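Local coordinates for protein magnesium transporter (Enterococcus faecalis, PDB 2OUX) that transports magnesium ions across the cell membrane as a homodimer, its cytosolic region combining an N domain with paired CBS domains, at the interface of chains A and B. Sequence-based numbering; all coordinates share one arbitrary frame. Chains: chain A/B, Magnesium transporter.

The interface of chains A and B. Residues chain A 192, 195-196; chain B 163-164, 167, 173.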
ATOM      1  N   ARG A 192       0.105   9.056   7.757  1.00 25.99           N
ATOM      2  CA  ARG A 192      -1.233   9.498   8.117  1.00 30.21           C
ATOM      3  C   ARG A 192      -1.364   9.890   9.592  1.00 30.07           C
ATOM      4  O   ARG A 192      -2.250  10.657   9.947  1.00 31.35           O
ATOM      5  CB  ARG A 192      -2.276   8.431   7.756  1.00 31.18           C
ATOM      6  CG  ARG A 192      -2.219   7.126   8.551  1.00 35.33           C
ATOM      7  CD  ARG A 192      -3.229   6.100   7.986  1.00 35.49           C
ATOM      8  NE  ARG A 192      -4.620   6.523   8.151  1.00 35.13           N
ATOM      9  CZ  ARG A 192      -5.661   5.964   7.539  1.00 34.88           C
ATOM     10  NH1 ARG A 192      -5.486   4.945   6.706  1.00 36.11           N
ATOM     11  NH2 ARG A 192      -6.881   6.426   7.757  1.00 31.90           N
ATOM     12  N   ILE A 195       0.922  13.541   9.699  1.00 30.89           N
ATOM     13  CA  ILE A 195       0.300  14.778   9.241  1.00 32.10           C
ATOM     14  C   ILE A 195      -0.766  15.390  10.144  1.00 32.24           C
ATOM     15  O   ILE A 195      -1.091  16.575   9.993  1.00 35.04           O
ATOM     16  CB  ILE A 195      -0.309  14.626   7.826  1.00 32.46           C
ATOM     17  CG1 ILE A 195      -1.501  13.668   7.859  1.00 33.33           C
ATOM     18  CG2 ILE A 195       0.755  14.139   6.858  1.00 28.44           C
ATOM     19  CD1 ILE A 195      -2.342  13.724   6.600  1.00 33.57           C
ATOM     20  N   VAL A 196      -1.313  14.614  11.075  1.00 30.08           N
ATOM     21  CA  VAL A 196      -2.339  15.161  11.959  1.00 29.86           C
ATOM     22  C   VAL A 196      -1.749  15.627  13.289  1.00 31.93           C
ATOM     23  O   VAL A 196      -2.478  15.890  14.239  1.00 31.98           O
ATOM     24  CB  VAL A 196      -3.451  14.133  12.270  1.00 30.38           C
ATOM     25  CG1 VAL A 196      -3.952  13.490  10.978  1.00 31.63           C
ATOM     26  CG2 VAL A 196      -2.941  13.089  13.252  1.00 30.25           C
TER
ATOM     27  N   LEU B 163      -7.702  16.298   4.202  1.00 39.11           N
ATOM     28  CA  LEU B 163      -6.988  15.063   4.497  1.00 40.06           C
ATOM     29  C   LEU B 163      -6.851  14.802   5.984  1.00 39.98           C
ATOM     30  O   LEU B 163      -7.145  13.705   6.459  1.00 38.93           O
ATOM     31  CB  LEU B 163      -5.601  15.094   3.858  1.00 41.98           C
ATOM     32  CG  LEU B 163      -5.455  14.476   2.465  1.00 44.34           C
ATOM     33  CD1 LEU B 163      -5.496  12.970   2.588  1.00 46.67           C
ATOM     34  CD2 LEU B 163      -6.547  14.972   1.534  1.00 45.24           C
ATOM     35  N   LYS B 164      -6.405  15.811   6.720  1.00 39.50           N
ATOM     36  CA  LYS B 164      -6.233  15.669   8.158  1.00 40.91           C
ATOM     37  C   LYS B 164      -7.540  15.286   8.844  1.00 41.13           C
ATOM     38  O   LYS B 164      -7.556  14.428   9.728  1.00 41.06           O
ATOM     39  CB  LYS B 164      -5.683  16.971   8.743  1.00 41.37           C
ATOM     40  CG  LYS B 164      -4.358  17.384   8.126  1.00 40.42           C
ATOM     41  CD  LYS B 164      -3.831  18.650   8.769  1.00 44.75           C
ATOM     42  CE  LYS B 164      -2.534  19.113   8.125  1.00 46.61           C
ATOM     43  NZ  LYS B 164      -2.081  20.426   8.690  1.00 46.61           N
ATOM     44  N   ALA B 167      -8.283  11.554   8.050  1.00 43.10           N
ATOM     45  CA  ALA B 167      -7.313  10.566   8.514  1.00 44.10           C
ATOM     46  C   ALA B 167      -7.935   9.471   9.376  1.00 46.42           C
ATOM     47  O   ALA B 167      -7.822   8.285   9.069  1.00 46.50           O
ATOM     48  CB  ALA B 167      -6.206  11.257   9.287  1.00 43.43           C
ATOM     49  N   ILE B 173      -5.725   7.515   2.978  1.00 25.13           N
ATOM     50  CA  ILE B 173      -5.619   8.903   2.525  1.00 23.17           C
ATOM     51  C   ILE B 173      -4.414   9.043   1.618  1.00 22.38           C
ATOM     52  O   ILE B 173      -4.037  10.153   1.256  1.00 23.02           O
ATOM     53  CB  ILE B 173      -5.458   9.946   3.686  1.00 26.42           C
ATOM     54  CG1 ILE B 173      -4.182   9.688   4.498  1.00 28.60           C
ATOM     55  CG2 ILE B 173      -6.704   9.943   4.555  1.00 25.32           C
ATOM     56  CD1 ILE B 173      -4.322   8.551   5.461  1.00 33.71           C
TER
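A:Arg192 reaches across to the last residue of a helix in the partner, where its NH2 donates a hydrogen bond to the main-chain carbonyl O of B:Ala167 at 2.5 Å. The bond is reasonably straight, 155° at the hydrogen, and the carbonyl oxygen lies almost exactly in the guanidinium plane, so it is met at the rim of the group. The donor in turn lies in the plane of the carbonyl. The arginine chain runs extended through CD and then bends at chi3 (-65°), which turns the guanidinium toward the helix end.

B:Ile173 takes the flat side of the same group. Its CD1 sits 3.4 Å above the guanidinium plane, displaced toward the rim on the NE side, and the two side chains cross obliquely. NE lies 3.4 Å from CD1, while the arginine CD is 3.7 Å from that methyl. The approach of CD1 to the arginine CB is too short to be reliable. One guanidinium is thus held at its edge by a polar bond and covered on one face by an aliphatic tip.

Beyond the arginine, A:Val196 points its CG1 methyl at the CB of B:Ala167, 3.6 Å away, with CG1 anti to its own carbonyl carbon (chi1 -49°). The short alanine side chain probably allows the valine to approach the helix. B:Lys164, one helical turn earlier, lies extended beyond CG alongside the backbone of A:Ile195; its CE is 3.5 Å from the isoleucine carbonyl O. This is a contact of the methylene chain, with NZ directed past the oxygen. The A:Ile195 CD1 methyl faces CB of B:Leu163 more loosely.

The patch joins helix 191-194 and the following loop of chain A to helix 156-167 and the later loop at B:Ile173, all within the first CBS repeat of each subunit. Two-fold symmetry repeats it with the chains exchanged, so it contributes twice to the homodimer interface.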